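Local coordinates for protein tricorn protease (Thermoplasma acidophilum, PDB 1K32) that acts as a serine protease, probably in protein degradation alongside the proteasome, with beta-propeller domains thought to gate access of substrate to its active site, at residues 59-64 with 118-123; 70-73 with 79-82. All blocks are in the same frame, centred on the assembly; numbering follows the deposited sequence.

Interaction 1 of 2, residues 59-64 with 118-123; sequences RFFPDG and GNLIIS
Phe61 and Pro62, which meet Gly118, sit in a type I beta turn closed by a 2.7 Å hydrogen bond from Gly64 N to Phe61 O. Both rings lie against the carbonyl oxygen of Gly118. The Phe61 ring comes to it edge-on and near its own plane, with CD2 3.7 Å from Gly118 O. The pyrrolidine ring of Pro62 comes alongside, and its CG and CD are each 3.9 Å from Gly118 O. These are van der Waals contacts of carbon with oxygen. Pro62 CG also presses on Gly118 CA at 3.5 Å, a tight fit. Gly118 has a positive phi (94°), where a side chain would jam against the preceding carbonyl oxygen. A beta carbon would also crowd Pro62 CG. Further along, Phe61 CZ lies 4.0 Å from Leu120 CB. The two side chains cross at about a right angle. Phe61 has CG anti to its carbonyl carbon (chi1 -91°), which carries the ring end toward Leu120.

Phe84, Phe114 and Lys66 also meet the Phe61 ring. Phe84 comes edge-to-face, Phe114 at an inclined angle, and Lys66 makes a cation-pi contact. The fold is a beta propeller, and the contact joins two adjacent blades. The 61-64 turn links strands 54-60 and 66-73 of one blade. Gly118 lies in the loop between strands 110-114 and 120-124 of the next. Leu120 opens strand 120-124 and packs against Phe84 of strand 79-86, Val111 and Phe114 of strand 110-114 and Val139 of strand 135-140.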
loop_
_atom_site.group_PDB
_atom_site.type_symbol
_atom_site.label_atom_id
_atom_site.label_comp_id
_atom_site.label_asym_id
_atom_site.label_seq_id
_atom_site.Cartn_x
_atom_site.Cartn_y
_atom_site.Cartn_z
ATOM N N ARG A 59 8.786 48.811 -49.160
ATOM C CA ARG A 59 8.978 50.183 -49.607
ATOM C C ARG A 59 10.418 50.509 -49.962
ATOM O O ARG A 59 11.326 50.274 -49.162
ATOM C CB ARG A 59 8.522 51.158 -48.510
ATOM C CG ARG A 59 7.013 51.199 -48.251
ATOM C CD ARG A 59 6.283 51.782 -49.460
ATOM N NE ARG A 59 6.677 53.164 -49.709
ATOM C CZ ARG A 59 6.307 54.196 -48.956
ATOM N NH1 ARG A 59 6.716 55.420 -49.256
ATOM N NH2 ARG A 59 5.517 54.007 -47.910
ATOM N N PHE A 60 10.613 51.067 -51.154
ATOM C CA PHE A 60 11.935 51.491 -51.617
ATOM C C PHE A 60 12.363 52.696 -50.781
ATOM O O PHE A 60 11.546 53.561 -50.485
ATOM C CB PHE A 60 11.905 51.998 -53.069
ATOM C CG PHE A 60 11.934 50.924 -54.128
ATOM C CD1 PHE A 60 10.813 50.674 -54.914
ATOM C CD2 PHE A 60 13.102 50.226 -54.400
ATOM C CE1 PHE A 60 10.861 49.747 -55.963
ATOM C CE2 PHE A 60 13.163 49.295 -55.442
ATOM C CZ PHE A 60 12.042 49.057 -56.226
ATOM N N PHE A 61 13.633 52.765 -50.406
ATOM C CA PHE A 61 14.102 53.945 -49.703
ATOM C C PHE A 61 14.177 54.983 -50.824
ATOM O O PHE A 61 14.230 54.620 -52.001
ATOM C CB PHE A 61 15.491 53.726 -49.091
ATOM C CG PHE A 61 15.455 53.200 -47.691
ATOM C CD1 PHE A 61 15.040 51.899 -47.428
ATOM C CD2 PHE A 61 15.834 54.011 -46.624
ATOM C CE1 PHE A 61 15.003 51.414 -46.116
ATOM C CE2 PHE A 61 15.800 53.535 -45.315
ATOM C CZ PHE A 61 15.385 52.235 -45.064
ATOM N N PRO A 62 14.182 56.278 -50.479
ATOM C CA PRO A 62 14.242 57.372 -51.458
ATOM C C PRO A 62 15.194 57.225 -52.657
ATOM O O PRO A 62 14.831 57.581 -53.778
ATOM C CB PRO A 62 14.577 58.594 -50.590
ATOM C CG PRO A 62 15.243 57.991 -49.376
ATOM C CD PRO A 62 14.361 56.806 -49.119
ATOM N N ASP A 63 16.394 56.704 -52.432
ATOM C CA ASP A 63 17.350 56.551 -53.521
ATOM C C ASP A 63 17.204 55.231 -54.275
ATOM O O ASP A 63 17.982 54.945 -55.193
ATOM C CB ASP A 63 18.779 56.695 -52.993
ATOM C CG ASP A 63 19.142 55.628 -51.988
ATOM O OD1 ASP A 63 20.211 55.755 -51.354
ATOM O OD2 ASP A 63 18.371 54.659 -51.836
ATOM N N GLY A 64 16.205 54.441 -53.887
ATOM C CA GLY A 64 15.955 53.159 -54.522
ATOM C C GLY A 64 17.043 52.115 -54.323
ATOM O O GLY A 64 17.122 51.155 -55.086
ATOM N N GLY A 118 15.892 61.126 -45.964
ATOM C CA GLY A 118 15.865 59.752 -46.433
ATOM C C GLY A 118 15.783 58.722 -45.321
ATOM O O GLY A 118 15.898 57.522 -45.578
ATOM N N ASN A 119 15.582 59.170 -44.084
ATOM C CA ASN A 119 15.493 58.231 -42.972
ATOM C C ASN A 119 14.133 57.566 -42.891
ATOM O O ASN A 119 13.099 58.191 -43.144
ATOM C CB ASN A 119 15.776 58.931 -41.644
ATOM C CG ASN A 119 17.114 59.631 -41.638
ATOM O OD1 ASN A 119 17.185 60.852 -41.511
ATOM N ND2 ASN A 119 18.184 58.862 -41.783
ATOM N N LEU A 120 14.144 56.291 -42.524
ATOM C CA LEU A 120 12.915 55.527 -42.386
ATOM C C LEU A 120 12.078 55.995 -41.197
ATOM O O LEU A 120 12.601 56.205 -40.106
ATOM C CB LEU A 120 13.238 54.049 -42.202
ATOM C CG LEU A 120 12.055 53.127 -41.891
ATOM C CD1 LEU A 120 11.050 53.185 -43.031
ATOM C CD2 LEU A 120 12.561 51.700 -41.694
ATOM N N ILE A 121 10.781 56.181 -41.433
ATOM C CA ILE A 121 9.842 56.541 -40.377
ATOM C C ILE A 121 8.905 55.344 -40.294
ATOM O O ILE A 121 8.365 54.902 -41.313
ATOM C CB ILE A 121 8.980 57.787 -40.710
ATOM C CG1 ILE A 121 9.877 58.992 -41.020
ATOM C CG2 ILE A 121 8.067 58.094 -39.510
ATOM C CD1 ILE A 121 10.800 59.367 -39.869
ATOM N N ILE A 122 8.726 54.813 -39.092
ATOM C CA ILE A 122 7.855 53.674 -38.905
ATOM C C ILE A 122 6.664 54.041 -38.062
ATOM O O ILE A 122 6.685 55.028 -37.329
ATOM C CB ILE A 122 8.573 52.469 -38.229
ATOM C CG1 ILE A 122 9.119 52.861 -36.857
ATOM C CG2 ILE A 122 9.664 51.943 -39.137
ATOM C CD1 ILE A 122 9.748 51.674 -36.107
ATOM N N SER A 123 5.618 53.235 -38.192
ATOM C CA SER A 123 4.397 53.437 -37.443
ATOM C C SER A 123 4.216 52.192 -36.604
ATOM O O SER A 123 4.249 51.086 -37.134
ATOM C CB SER A 123 3.227 53.600 -38.396
ATOM O OG SER A 123 2.018 53.563 -37.692
#

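Interaction 2 of 2, residues 70-73 with 79-82; sequences RVMR and TADL
The beta hairpin of strands 66-73 and 79-86 pairs Arg70-Arg73 antiparallel with Thr79-Leu82. Near the hairpin's loop, Arg73 O takes two donors. Thr79 N lies 3.2 Å from Arg73 O, nearly in line with the C=O bond. Thr79 OG1 reaches Arg73 O at 3.0 Å from above the carbonyl plane. Its chi1 of 63° puts OG1 between its backbone N and carbonyl carbon, on the side facing Arg73. The return bond runs from Arg73 N to Thr79 O at 3.0 Å. At the next hydrogen-bonded pair, Val71 N points almost straight (178°) at Asp81 O, 3.2 Å away. The bond back, from Asp81 N to Val71 O, is weak.

The hairpin supplies the second and third strands of a propeller blade. Arg70, Met72, Ala80 and Leu82 point to one face of this sheet. Arg70 is extended, with CG anti to its N (chi1 -179°), and its guanidinium lies over Ala80. Arg70 NH1 is 3.3 Å from Ala80 CB, which touches one face toward the rim. Met72 SD sits in the guanidinium plane at its edge and takes a weak bond from Arg70 NH2 at 3.3 Å. Leu82 CD2 packs on Arg70 CB at 3.6 Å. Beyond the hairpin, Arg70 NE bonds Thr109 O, and NH1 bonds Phe108 O and Ser102 OG. A leucine in place of Arg70 would probably leave Thr109 O and Phe108 O without these donors and uncover the methyl of Ala80. On the other face, Asp81 makes a salt bridge with Arg94 and also bonds Thr96 OG1. Thr79 OG1 accepts a hydrogen bond from Phe734 N, tying the blade to a loop much later in the chain.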
loop_
_atom_site.group_PDB
_atom_site.type_symbol
_atom_site.label_atom_id
_atom_site.label_comp_id
_atom_site.label_asym_id
_atom_site.label_seq_id
_atom_site.Cartn_x
_atom_site.Cartn_y
_atom_site.Cartn_z
ATOM N N ARG A 70 7.944 44.639 -44.352
ATOM C CA ARG A 70 7.112 44.208 -43.225
ATOM C C ARG A 70 6.793 42.722 -43.418
ATOM O O ARG A 70 6.251 42.311 -44.447
ATOM C CB ARG A 70 5.798 45.003 -43.132
ATOM C CG ARG A 70 4.940 44.567 -41.926
ATOM C CD ARG A 70 3.656 45.372 -41.754
ATOM N NE ARG A 70 2.894 45.029 -40.537
ATOM C CZ ARG A 70 2.096 43.966 -40.404
ATOM N NH1 ARG A 70 1.441 43.752 -39.278
ATOM N NH2 ARG A 70 1.946 43.109 -41.397
ATOM N N VAL A 71 7.151 41.901 -42.441
ATOM C CA VAL A 71 6.873 40.484 -42.572
ATOM C C VAL A 71 6.101 40.001 -41.367
ATOM O O VAL A 71 6.329 40.471 -40.259
ATOM C CB VAL A 71 8.186 39.665 -42.717
ATOM C CG1 VAL A 71 9.109 39.950 -41.568
ATOM C CG2 VAL A 71 7.875 38.169 -42.772
ATOM N N MET A 72 5.168 39.080 -41.576
ATOM C CA MET A 72 4.405 38.537 -40.452
ATOM C C MET A 72 4.790 37.081 -40.159
ATOM O O MET A 72 5.172 36.339 -41.055
ATOM C CB MET A 72 2.902 38.633 -40.736
ATOM C CG MET A 72 2.364 40.058 -40.794
ATOM S SD MET A 72 0.681 40.059 -41.515
ATOM C CE MET A 72 1.158 39.811 -43.222
ATOM N N ARG A 73 4.725 36.692 -38.889
ATOM C CA ARG A 73 5.042 35.321 -38.474
ATOM C C ARG A 73 4.028 34.861 -37.445
ATOM O O ARG A 73 3.259 35.672 -36.944
ATOM C CB ARG A 73 6.461 35.234 -37.901
ATOM C CG ARG A 73 7.514 35.149 -38.984
ATOM C CD ARG A 73 8.911 34.995 -38.423
ATOM N NE ARG A 73 9.905 35.131 -39.483
ATOM C CZ ARG A 73 11.219 35.060 -39.297
ATOM N NH1 ARG A 73 12.042 35.197 -40.323
ATOM N NH2 ARG A 73 11.710 34.852 -38.089
ATOM N N THR A 79 1.992 38.171 -35.355
ATOM C CA THR A 79 3.126 39.028 -34.993
ATOM C C THR A 79 3.795 39.614 -36.233
ATOM O O THR A 79 3.753 39.026 -37.309
ATOM C CB THR A 79 4.218 38.282 -34.157
ATOM O OG1 THR A 79 4.795 37.229 -34.930
ATOM C CG2 THR A 79 3.613 37.694 -32.859
ATOM N N ALA A 80 4.410 40.780 -36.074
ATOM C CA ALA A 80 5.085 41.429 -37.181
ATOM C C ALA A 80 6.315 42.207 -36.741
ATOM O O ALA A 80 6.421 42.641 -35.584
ATOM C CB ALA A 80 4.108 42.374 -37.913
ATOM N N ASP A 81 7.251 42.358 -37.673
ATOM C CA ASP A 81 8.466 43.136 -37.446
ATOM C C ASP A 81 9.033 43.544 -38.805
ATOM O O ASP A 81 8.663 42.976 -39.836
ATOM C CB ASP A 81 9.471 42.340 -36.607
ATOM C CG ASP A 81 9.440 42.743 -35.120
ATOM O OD1 ASP A 81 9.632 41.867 -34.258
ATOM O OD2 ASP A 81 9.232 43.944 -34.813
ATOM N N LEU A 82 9.911 44.540 -38.818
ATOM C CA LEU A 82 10.468 45.021 -40.072
ATOM C C LEU A 82 11.918 44.625 -40.364
ATOM O O LEU A 82 12.723 44.435 -39.440
ATOM C CB LEU A 82 10.338 46.541 -40.123
ATOM C CG LEU A 82 8.983 47.133 -39.709
ATOM C CD1 LEU A 82 9.093 48.651 -39.741
ATOM C CD2 LEU A 82 7.837 46.647 -40.626
#

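Both contacts involve the blade that contains strands 54-60, 66-73 and 79-86. Residues 59-64 come first, then 70-73 and 79-82, then 118-123, so interaction 2 falls within the chain span bracketed by interaction 1. Interaction 2 joins neighbouring strands inside this blade. Interaction 1 joins the turn after strand 54-60 to the next blade, at Gly118 and the start of strand 120-124. Their centres are about 17 Å apart, on the same side of the chain's centre. They meet where Ile122 CG2 packs on Leu82 CD1 at 3.4 Å. Together they show a propeller blade built by hairpin pairing and packed on its neighbour through ring contacts with the Gly118 backbone and Leu120.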